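PDB 5BUD: decapping nuclease RAI1 from Candida albicans, which hydrolyses NAD caps and other 5'-end structures of RNA with a divalent metal, and binds and stimulates the exoribonuclease RAT1. Local coordinates for residues Leu117-Gln131 with Asp341-Pro355. Numbering follows the deposited sequence.
Sequences LTDPIDLYVVPFDGQ and DKKDEIKSYRLKYDP
Ile121, Leu123 and Val125 pair with Tyr353, Leu351 and Tyr349 as two antiparallel beta strands of the PD-(D/E)XK nuclease fold, well away from the manganese site. Their axes run at 150°, and two backbone hydrogen bonds close each of these three pairs. The packed face carries the side chains of those pairs: Ile121 CB lies 3.7 Å from Tyr353 CB, and Leu123 and Leu351 extend side by side, Leu351 also touching Phe360 and Leu362 of the next strand, 359-364. The other face is more polar, partly exposed at Arg350 and Lys352, and one water joins Lys352 NZ, Asp122 OD2 and Tyr353 O. There Lys352 NZ forms a salt bridge with Asp122 OD1 (2.8 Å) on the syn lone pair, while OD2 forms one with Arg144. Beside them Tyr124 CE1 sits 3.4 Å from Arg350 CZ, over the guanidinium centre, the two planes 71° apart. At the turn end, Pro127 CG meets the Tyr349 ring edge, and Asp129 N donates to Glu345 OE1 (3.1 Å) from above the carboxylate plane. At the other end, where Leu117-Asp119 are exposed, the buried Tyr353 ring, CG anti to the backbone N (chi1 171°), lays its edge against Leu117 O and Asp119 O; its OH donates to Leu117 O at 2.7 Å, in the carbonyl plane.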
loop_
_atom_site.group_PDB
_atom_site.type_symbol
_atom_site.label_atom_id
_atom_site.label_comp_id
_atom_site.label_asym_id
_atom_site.label_seq_id
_atom_site.Cartn_x
_atom_site.Cartn_y
_atom_site.Cartn_z
ATOM N N LEU A 117 -2.043 5.877 16.720
ATOM C CA LEU A 117 -1.167 6.899 17.284
ATOM C C LEU A 117 0.161 6.355 17.829
ATOM O O LEU A 117 1.128 7.125 17.989
ATOM C CB LEU A 117 -1.911 7.691 18.366
ATOM C CG LEU A 117 -3.143 8.506 17.924
ATOM C CD1 LEU A 117 -3.875 9.088 19.128
ATOM C CD2 LEU A 117 -2.752 9.637 16.995
ATOM N N THR A 118 0.231 5.051 18.106
ATOM C CA THR A 118 1.474 4.488 18.619
ATOM C C THR A 118 2.492 4.165 17.526
ATOM O O THR A 118 3.648 3.932 17.850
ATOM C CB THR A 118 1.284 3.235 19.504
ATOM O OG1 THR A 118 0.963 2.110 18.696
ATOM C CG2 THR A 118 0.205 3.429 20.547
ATOM N N ASP A 119 2.085 4.175 16.248
ATOM C CA ASP A 119 2.970 3.765 15.146
ATOM C C ASP A 119 3.839 4.935 14.609
ATOM O O ASP A 119 3.299 5.945 14.162
ATOM C CB ASP A 119 2.156 3.200 13.965
ATOM C CG ASP A 119 1.454 1.894 14.290
ATOM O OD1 ASP A 119 1.949 1.120 15.123
ATOM O OD2 ASP A 119 0.387 1.640 13.695
ATOM N N PRO A 120 5.181 4.767 14.605
ATOM C CA PRO A 120 6.092 5.778 14.091
ATOM C C PRO A 120 5.996 5.948 12.565
ATOM O O PRO A 120 5.619 5.013 11.873
ATOM C CB PRO A 120 7.478 5.196 14.431
ATOM C CG PRO A 120 7.273 3.734 14.328
ATOM C CD PRO A 120 5.905 3.525 14.939
ATOM N N ILE A 121 6.326 7.138 12.081
ATOM C CA ILE A 121 6.498 7.414 10.637
ATOM C C ILE A 121 7.809 8.170 10.470
ATOM O O ILE A 121 8.035 9.186 11.128
ATOM C CB ILE A 121 5.363 8.285 10.055
ATOM C CG1 ILE A 121 4.007 7.638 10.304
ATOM C CG2 ILE A 121 5.549 8.513 8.549
ATOM C CD1 ILE A 121 2.835 8.409 9.734
ATOM N N ASP A 122 8.663 7.674 9.581
ATOM C CA ASP A 122 9.922 8.338 9.249
ATOM C C ASP A 122 10.124 8.263 7.722
ATOM O O ASP A 122 10.374 7.178 7.155
ATOM C CB ASP A 122 11.130 7.727 9.983
ATOM C CG ASP A 122 11.139 8.027 11.496
ATOM O OD1 ASP A 122 11.767 9.025 11.912
ATOM O OD2 ASP A 122 10.518 7.270 12.278
ATOM N N LEU A 123 10.038 9.432 7.087
ATOM C CA LEU A 123 10.124 9.566 5.631
ATOM C C LEU A 123 11.198 10.601 5.248
ATOM O O LEU A 123 11.645 11.382 6.083
ATOM C CB LEU A 123 8.793 10.045 5.074
ATOM C CG LEU A 123 7.574 9.280 5.597
ATOM C CD1 LEU A 123 6.281 9.987 5.201
ATOM C CD2 LEU A 123 7.629 7.839 5.119
ATOM N N TYR A 124 11.586 10.574 3.982
ATOM C CA TYR A 124 12.465 11.562 3.388
ATOM C C TYR A 124 11.674 12.263 2.298
ATOM O O TYR A 124 10.948 11.604 1.551
ATOM C CB TYR A 124 13.703 10.852 2.798
ATOM C CG TYR A 124 14.728 10.395 3.807
ATOM C CD1 TYR A 124 15.334 11.292 4.696
ATOM C CD2 TYR A 124 15.136 9.065 3.842
ATOM C CE1 TYR A 124 16.301 10.850 5.601
ATOM C CE2 TYR A 124 16.099 8.625 4.724
ATOM C CZ TYR A 124 16.686 9.510 5.585
ATOM O OH TYR A 124 17.628 8.996 6.437
ATOM N N VAL A 125 11.763 13.594 2.258
ATOM C CA VAL A 125 11.171 14.438 1.219
ATOM C C VAL A 125 12.275 15.137 0.399
ATOM O O VAL A 125 13.103 15.887 0.957
ATOM C CB VAL A 125 10.310 15.533 1.836
ATOM C CG1 VAL A 125 9.612 16.334 0.773
ATOM C CG2 VAL A 125 9.302 14.940 2.797
ATOM N N VAL A 126 12.245 14.941 -0.908
ATOM C CA VAL A 126 13.296 15.429 -1.790
ATOM C C VAL A 126 12.625 16.243 -2.904
ATOM O O VAL A 126 11.942 15.680 -3.745
ATOM C CB VAL A 126 14.125 14.271 -2.380
ATOM C CG1 VAL A 126 15.183 14.796 -3.351
ATOM C CG2 VAL A 126 14.770 13.444 -1.271
ATOM N N PRO A 127 12.792 17.576 -2.884
ATOM C CA PRO A 127 12.257 18.396 -3.965
ATOM C C PRO A 127 13.117 18.287 -5.215
ATOM O O PRO A 127 14.373 18.360 -5.129
ATOM C CB PRO A 127 12.320 19.818 -3.410
ATOM C CG PRO A 127 12.614 19.687 -1.958
ATOM C CD PRO A 127 13.350 18.401 -1.795
ATOM N N PHE A 128 12.458 18.140 -6.369
ATOM C CA PHE A 128 13.172 18.043 -7.642
ATOM C C PHE A 128 12.244 18.313 -8.812
ATOM O O PHE A 128 11.149 17.754 -8.897
ATOM C CB PHE A 128 13.849 16.664 -7.804
ATOM C CG PHE A 128 14.532 16.494 -9.128
ATOM C CD1 PHE A 128 13.964 15.712 -10.121
ATOM C CD2 PHE A 128 15.698 17.187 -9.414
ATOM C CE1 PHE A 128 14.568 15.592 -11.359
ATOM C CE2 PHE A 128 16.304 17.071 -10.653
ATOM C CZ PHE A 128 15.734 16.279 -11.633
ATOM N N ASP A 129 12.689 19.198 -9.702
ATOM C CA ASP A 129 11.939 19.554 -10.888
ATOM C C ASP A 129 10.510 19.979 -10.599
ATOM O O ASP A 129 9.602 19.618 -11.320
ATOM C CB ASP A 129 11.931 18.378 -11.868
ATOM C CG ASP A 129 11.525 18.797 -13.273
ATOM O OD1 ASP A 129 11.673 19.995 -13.579
ATOM O OD2 ASP A 129 11.051 17.934 -14.050
ATOM N N GLY A 130 10.321 20.709 -9.521
ATOM C CA GLY A 130 9.023 21.291 -9.171
ATOM C C GLY A 130 8.097 20.325 -8.460
ATOM O O GLY A 130 6.912 20.608 -8.321
ATOM N N GLN A 131 8.633 19.169 -8.049
ATOM C CA GLN A 131 7.861 18.128 -7.364
ATOM C C GLN A 131 8.549 17.635 -6.106
ATOM O O GLN A 131 9.749 17.762 -5.967
ATOM C CB GLN A 131 7.609 16.947 -8.298
ATOM C CG GLN A 131 6.951 17.413 -9.573
ATOM C CD GLN A 131 6.676 16.326 -10.568
ATOM O OE1 GLN A 131 7.561 15.552 -10.925
ATOM N NE2 GLN A 131 5.451 16.304 -11.074
ATOM N N ASP A 341 9.815 24.445 -0.299
ATOM C CA ASP A 341 10.075 25.120 -1.590
ATOM C C ASP A 341 10.442 24.076 -2.616
ATOM O O ASP A 341 11.529 23.511 -2.560
ATOM C CB ASP A 341 11.204 26.141 -1.445
ATOM C CG ASP A 341 11.527 26.870 -2.758
ATOM O OD1 ASP A 341 10.902 26.607 -3.808
ATOM O OD2 ASP A 341 12.427 27.714 -2.735
ATOM N N LYS A 342 9.530 23.808 -3.556
ATOM C CA LYS A 342 9.711 22.726 -4.534
ATOM C C LYS A 342 10.809 23.003 -5.551
ATOM O O LYS A 342 11.282 22.089 -6.227
ATOM C CB LYS A 342 8.394 22.416 -5.246
ATOM C CG LYS A 342 7.319 21.909 -4.293
ATOM C CD LYS A 342 6.187 21.150 -4.974
ATOM C CE LYS A 342 4.928 21.972 -5.159
ATOM N NZ LYS A 342 4.367 22.450 -3.863
ATOM N N LYS A 343 11.215 24.261 -5.644
ATOM C CA LYS A 343 12.226 24.687 -6.606
ATOM C C LYS A 343 13.645 24.661 -6.015
ATOM O O LYS A 343 14.632 24.762 -6.750
ATOM C CB LYS A 343 11.852 26.082 -7.121
ATOM C CG LYS A 343 10.513 26.098 -7.857
ATOM C CD LYS A 343 9.651 27.286 -7.457
ATOM C CE LYS A 343 8.682 27.688 -8.558
ATOM N NZ LYS A 343 7.858 28.858 -8.159
ATOM N N ASP A 344 13.758 24.510 -4.698
ATOM C CA ASP A 344 15.073 24.487 -4.059
ATOM C C ASP A 344 15.637 23.074 -3.951
ATOM O O ASP A 344 15.332 22.336 -3.023
ATOM C CB ASP A 344 15.009 25.155 -2.695
ATOM C CG ASP A 344 16.332 25.154 -1.990
ATOM O OD1 ASP A 344 17.321 24.570 -2.501
ATOM O OD2 ASP A 344 16.374 25.741 -0.905
ATOM N N GLU A 345 16.487 22.727 -4.903
ATOM C CA GLU A 345 17.051 21.390 -5.022
ATOM C C GLU A 345 18.352 21.253 -4.258
ATOM O O GLU A 345 19.141 20.355 -4.509
ATOM C CB GLU A 345 17.256 21.071 -6.493
ATOM C CG GLU A 345 15.939 21.137 -7.242
ATOM C CD GLU A 345 16.070 20.894 -8.711
ATOM O OE1 GLU A 345 15.064 21.123 -9.398
ATOM O OE2 GLU A 345 17.159 20.468 -9.158
ATOM N N ILE A 346 18.548 22.153 -3.307
ATOM C CA ILE A 346 19.799 22.269 -2.583
ATOM C C ILE A 346 19.739 21.424 -1.301
ATOM O O ILE A 346 20.759 21.149 -0.665
ATOM C CB ILE A 346 20.086 23.777 -2.330
ATOM C CG1 ILE A 346 21.456 24.142 -2.868
ATOM C CG2 ILE A 346 19.824 24.195 -0.899
ATOM C CD1 ILE A 346 21.480 24.139 -4.381
ATOM N N LYS A 347 18.542 20.978 -0.943
ATOM C CA LYS A 347 18.388 20.179 0.260
ATOM C C LYS A 347 17.230 19.200 0.221
ATOM O O LYS A 347 16.498 19.123 -0.766
ATOM C CB LYS A 347 18.305 21.079 1.483
ATOM C CG LYS A 347 17.432 22.300 1.366
ATOM C CD LYS A 347 18.084 23.374 2.225
ATOM C CE LYS A 347 17.098 24.381 2.768
ATOM N NZ LYS A 347 17.869 25.539 3.324
ATOM N N SER A 348 17.152 18.417 1.296
ATOM C CA SER A 348 16.135 17.387 1.507
ATOM C C SER A 348 15.697 17.462 2.965
ATOM O O SER A 348 16.385 18.095 3.807
ATOM C CB SER A 348 16.750 16.028 1.265
ATOM O OG SER A 348 17.230 15.897 -0.046
ATOM N N TYR A 349 14.589 16.779 3.267
ATOM C CA TYR A 349 13.954 16.824 4.581
ATOM C C TYR A 349 13.539 15.447 5.127
ATOM O O TYR A 349 13.172 14.546 4.371
ATOM C CB TYR A 349 12.707 17.707 4.531
ATOM C CG TYR A 349 12.990 19.030 3.888
ATOM C CD1 TYR A 349 13.299 20.162 4.655
ATOM C CD2 TYR A 349 12.982 19.146 2.516
ATOM C CE1 TYR A 349 13.582 21.379 4.041
ATOM C CE2 TYR A 349 13.267 20.348 1.898
ATOM C CZ TYR A 349 13.562 21.460 2.653
ATOM O OH TYR A 349 13.818 22.638 1.984
ATOM N N ARG A 350 13.574 15.340 6.452
ATOM C CA ARG A 350 12.980 14.244 7.185
ATOM C C ARG A 350 11.595 14.687 7.566
ATOM O O ARG A 350 11.429 15.758 8.124
ATOM C CB ARG A 350 13.713 13.992 8.494
ATOM C CG ARG A 350 15.039 13.286 8.374
ATOM C CD ARG A 350 15.403 12.646 9.705
ATOM N NE ARG A 350 15.948 11.326 9.471
ATOM C CZ ARG A 350 17.140 11.089 8.927
ATOM N NH1 ARG A 350 17.951 12.088 8.560
ATOM N NH2 ARG A 350 17.520 9.835 8.739
ATOM N N LEU A 351 10.600 13.865 7.261
ATOM C CA LEU A 351 9.250 14.068 7.744
ATOM C C LEU A 351 9.026 12.957 8.765
ATOM O O LEU A 351 9.148 11.789 8.436
ATOM C CB LEU A 351 8.245 13.948 6.598
ATOM C CG LEU A 351 6.747 14.014 6.892
ATOM C CD1 LEU A 351 6.364 15.264 7.644
ATOM C CD2 LEU A 351 5.964 13.939 5.590
ATOM N N LYS A 352 8.724 13.324 10.002
ATOM C CA LYS A 352 8.710 12.354 11.089
ATOM C C LYS A 352 7.460 12.526 11.947
ATOM O O LYS A 352 7.162 13.631 12.388
ATOM C CB LYS A 352 9.976 12.528 11.951
ATOM C CG LYS A 352 9.997 11.745 13.268
ATOM C CD LYS A 352 11.255 12.057 14.071
ATOM C CE LYS A 352 11.544 10.992 15.116
ATOM N NZ LYS A 352 12.235 9.800 14.552
ATOM N N TYR A 353 6.737 11.430 12.165
ATOM C CA TYR A 353 5.753 11.363 13.237
ATOM C C TYR A 353 6.396 10.613 14.400
ATOM O O TYR A 353 6.817 9.459 14.239
ATOM C CB TYR A 353 4.482 10.651 12.809
ATOM C CG TYR A 353 3.585 10.391 13.968
ATOM C CD1 TYR A 353 3.069 11.444 14.717
ATOM C CD2 TYR A 353 3.264 9.100 14.345
ATOM C CE1 TYR A 353 2.251 11.211 15.813
ATOM C CE2 TYR A 353 2.449 8.859 15.434
ATOM C CZ TYR A 353 1.942 9.921 16.165
ATOM O OH TYR A 353 1.149 9.679 17.255
ATOM N N ASP A 354 6.492 11.304 15.539
ATOM C CA ASP A 354 7.123 10.806 16.774
ATOM C C ASP A 354 6.005 10.575 17.800
ATOM O O ASP A 354 5.445 11.549 18.320
ATOM C CB ASP A 354 8.119 11.843 17.316
ATOM C CG ASP A 354 8.910 11.342 18.539
ATOM O OD1 ASP A 354 8.418 10.467 19.280
ATOM O OD2 ASP A 354 10.048 11.820 18.750
ATOM N N PRO A 355 5.649 9.298 18.064
ATOM C CA PRO A 355 4.565 9.012 19.008
ATOM C C PRO A 355 4.875 9.333 20.470
ATOM O O PRO A 355 3.942 9.474 21.255
ATOM C CB PRO A 355 4.353 7.499 18.898
ATOM C CG PRO A 355 5.229 7.015 17.793
ATOM C CD PRO A 355 6.242 8.075 17.503
HETATM O O HOH W 1 9.557 8.330 14.317
HETATM O O HOH W 2 15.032 10.036 11.721
HETATM O O HOH W 3 12.782 22.051 -8.826
#